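Local coordinates for uncharacterized protein (Eubacterium siraeum, PDB 4OBM) that is of unknown function but, as a member of the LytR-CpsA-Psr family, probably acts in building or maintaining the cell envelope, at residues D161-Y164 and P165-N169. Numbering follows the deposited sequence.
Sequences DELY and PCKLN
The N-terminal end of helix 164-181 is entered through a type I beta turn, D161 to Y164, and D161 is tied to K167 in the first turn of that helix. K167 runs back past the turn with its chain extended beyond CG, its CE lying 3.8 Å from L163 CB, and crosses the D161 side chain at about a right angle. K167 NZ then reaches D161 OD2 at 2.9 Å, on the syn lone pair, in a salt bridge. D161 OD1 accepts L163 N at 3.2 Å from above the carboxylate plane, a capping bond, so both oxygens are engaged and the carboxylate's rotation is restrained. Were K167 an alanine, D161 OD2 would probably lose its charged mate and L163 CB the methylene chain lying against it. L163 O receives K167 N at 2.9 Å and Y164 O takes L168 N at 2.8 Å, the i to i+4 bonds that start the helix. CE2 of the Y164 ring comes within 4.2 Å of L168 CB because chi1 (-167°) turns CG away from the amide nitrogen; Y157 meets this ring edge-to-face. P165 supplies no amide hydrogen, which suits the first turn of a helix. The whole is a beta turn leading into a helix, its aspartate bonded back to the turn and held by a local salt bridge.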
ATOM      1  N   ASP A 161      18.927   9.941   1.573  1.00 40.32           N
ATOM      2  CA  ASP A 161      17.928   9.153   2.311  1.00 39.24           C
ATOM      3  C   ASP A 161      17.515   7.856   1.580  1.00 41.72           C
ATOM      4  O   ASP A 161      16.803   7.904   0.570  1.00 38.95           O
ATOM      5  CB  ASP A 161      16.685  10.016   2.575  1.00 40.09           C
ATOM      6  CG  ASP A 161      15.759   9.514   3.659  1.00 44.39           C
ATOM      7  OD1 ASP A 161      16.024   8.422   4.213  1.00 43.34           O
ATOM      8  OD2 ASP A 161      14.787  10.229   3.979  1.00 51.63           O
ATOM      9  N   GLU A 162      17.978   6.693   2.100  1.00 39.21           N
ATOM     10  CA  GLU A 162      17.660   5.393   1.495  1.00 38.48           C
ATOM     11  C   GLU A 162      16.155   5.074   1.583  1.00 37.52           C
ATOM     12  O   GLU A 162      15.660   4.307   0.762  1.00 34.95           O
ATOM     13  CB  GLU A 162      18.489   4.252   2.113  1.00 40.90           C
ATOM     14  CG  GLU A 162      19.185   3.415   1.044  1.00 55.56           C
ATOM     15  CD  GLU A 162      19.698   2.044   1.453  1.00 81.90           C
ATOM     16  OE1 GLU A 162      19.563   1.096   0.642  1.00 66.09           O
ATOM     17  OE2 GLU A 162      20.254   1.919   2.569  1.00 80.78           O
ATOM     18  N   LEU A 163      15.435   5.703   2.547  1.00 32.52           N
ATOM     19  CA  LEU A 163      13.998   5.509   2.747  1.00 30.37           C
ATOM     20  C   LEU A 163      13.141   6.489   1.944  1.00 32.69           C
ATOM     21  O   LEU A 163      11.930   6.307   1.889  1.00 31.58           O
ATOM     22  CB  LEU A 163      13.640   5.623   4.237  1.00 30.25           C
ATOM     23  CG  LEU A 163      14.109   4.485   5.129  1.00 33.92           C
ATOM     24  CD1 LEU A 163      13.813   4.805   6.590  1.00 33.14           C
ATOM     25  CD2 LEU A 163      13.450   3.149   4.712  1.00 34.71           C
ATOM     26  N   TYR A 164      13.748   7.513   1.318  1.00 29.70           N
ATOM     27  CA  TYR A 164      13.019   8.514   0.528  1.00 28.78           C
ATOM     28  C   TYR A 164      12.087   7.901  -0.552  1.00 31.24           C
ATOM     29  O   TYR A 164      10.947   8.372  -0.627  1.00 30.61           O
ATOM     30  CB  TYR A 164      13.956   9.552  -0.114  1.00 30.06           C
ATOM     31  CG  TYR A 164      13.181  10.736  -0.644  1.00 30.99           C
ATOM     32  CD1 TYR A 164      12.746  11.747   0.211  1.00 33.15           C
ATOM     33  CD2 TYR A 164      12.796  10.801  -1.982  1.00 30.65           C
ATOM     34  CE1 TYR A 164      11.952  12.794  -0.250  1.00 34.00           C
ATOM     35  CE2 TYR A 164      12.017  11.853  -2.457  1.00 31.71           C
ATOM     36  CZ  TYR A 164      11.594  12.846  -1.586  1.00 38.89           C
ATOM     37  OH  TYR A 164      10.834  13.892  -2.035  1.00 39.58           O
ATOM     38  N   PRO A 165      12.469   6.873  -1.370  1.00 28.46           N
ATOM     39  CA  PRO A 165      11.500   6.330  -2.354  1.00 27.90           C
ATOM     40  C   PRO A 165      10.251   5.733  -1.672  1.00 31.70           C
ATOM     41  O   PRO A 165       9.156   5.812  -2.226  1.00 30.01           O
ATOM     42  CB  PRO A 165      12.304   5.265  -3.100  1.00 29.46           C
ATOM     43  CG  PRO A 165      13.738   5.617  -2.854  1.00 34.39           C
ATOM     44  CD  PRO A 165      13.768   6.170  -1.471  1.00 30.19           C
ATOM     45  N   CYS A 166      10.420   5.196  -0.445  1.00 28.16           N
ATOM     46  CA  CYS A 166       9.363   4.633   0.400  1.00 28.17           C
ATOM     47  C   CYS A 166       8.461   5.744   0.920  1.00 30.54           C
ATOM     48  O   CYS A 166       7.242   5.594   0.918  1.00 29.73           O
ATOM     49  CB  CYS A 166       9.968   3.837   1.555  1.00 28.84           C
ATOM     50  SG  CYS A 166      10.799   2.317   1.045  1.00 33.10           S
ATOM     51  N   LYS A 167       9.082   6.838   1.404  1.00 27.06           N
ATOM     52  CA  LYS A 167       8.434   8.027   1.945  1.00 26.18           C
ATOM     53  C   LYS A 167       7.605   8.698   0.858  1.00 28.76           C
ATOM     54  O   LYS A 167       6.464   9.062   1.110  1.00 28.50           O
ATOM     55  CB  LYS A 167       9.479   8.997   2.537  1.00 28.36           C
ATOM     56  CG  LYS A 167      10.039   8.518   3.857  1.00 29.03           C
ATOM     57  CD  LYS A 167      11.344   9.189   4.241  1.00 33.35           C
ATOM     58  CE  LYS A 167      11.819   8.689   5.590  1.00 36.35           C
ATOM     59  NZ  LYS A 167      12.950   9.502   6.121  1.00 44.83           N
ATOM     60  N   LEU A 168       8.157   8.802  -0.362  1.00 25.68           N
ATOM     61  CA  LEU A 168       7.481   9.393  -1.518  1.00 25.21           C
ATOM     62  C   LEU A 168       6.297   8.525  -1.912  1.00 28.39           C
ATOM     63  O   LEU A 168       5.187   9.037  -2.055  1.00 27.98           O
ATOM     64  CB  LEU A 168       8.486   9.550  -2.697  1.00 25.29           C
ATOM     65  CG  LEU A 168       8.115  10.421  -3.912  1.00 29.50           C
ATOM     66  CD1 LEU A 168       7.374   9.633  -4.980  1.00 29.40           C
ATOM     67  CD2 LEU A 168       7.458  11.756  -3.505  1.00 30.39           C
ATOM     68  N   ASN A 169       6.519   7.196  -2.039  1.00 24.35           N
ATOM     69  CA  ASN A 169       5.460   6.271  -2.391  1.00 23.53           C
ATOM     70  C   ASN A 169       4.336   6.286  -1.340  1.00 28.45           C
ATOM     71  O   ASN A 169       3.163   6.400  -1.720  1.00 27.69           O
ATOM     72  CB  ASN A 169       6.030   4.872  -2.597  1.00 24.90           C
ATOM     73  CG  ASN A 169       6.531   4.622  -4.003  1.00 34.63           C
ATOM     74  OD1 ASN A 169       6.044   3.733  -4.691  1.00 33.03           O
ATOM     75  ND2 ASN A 169       7.465   5.435  -4.497  1.00 17.89           N
TER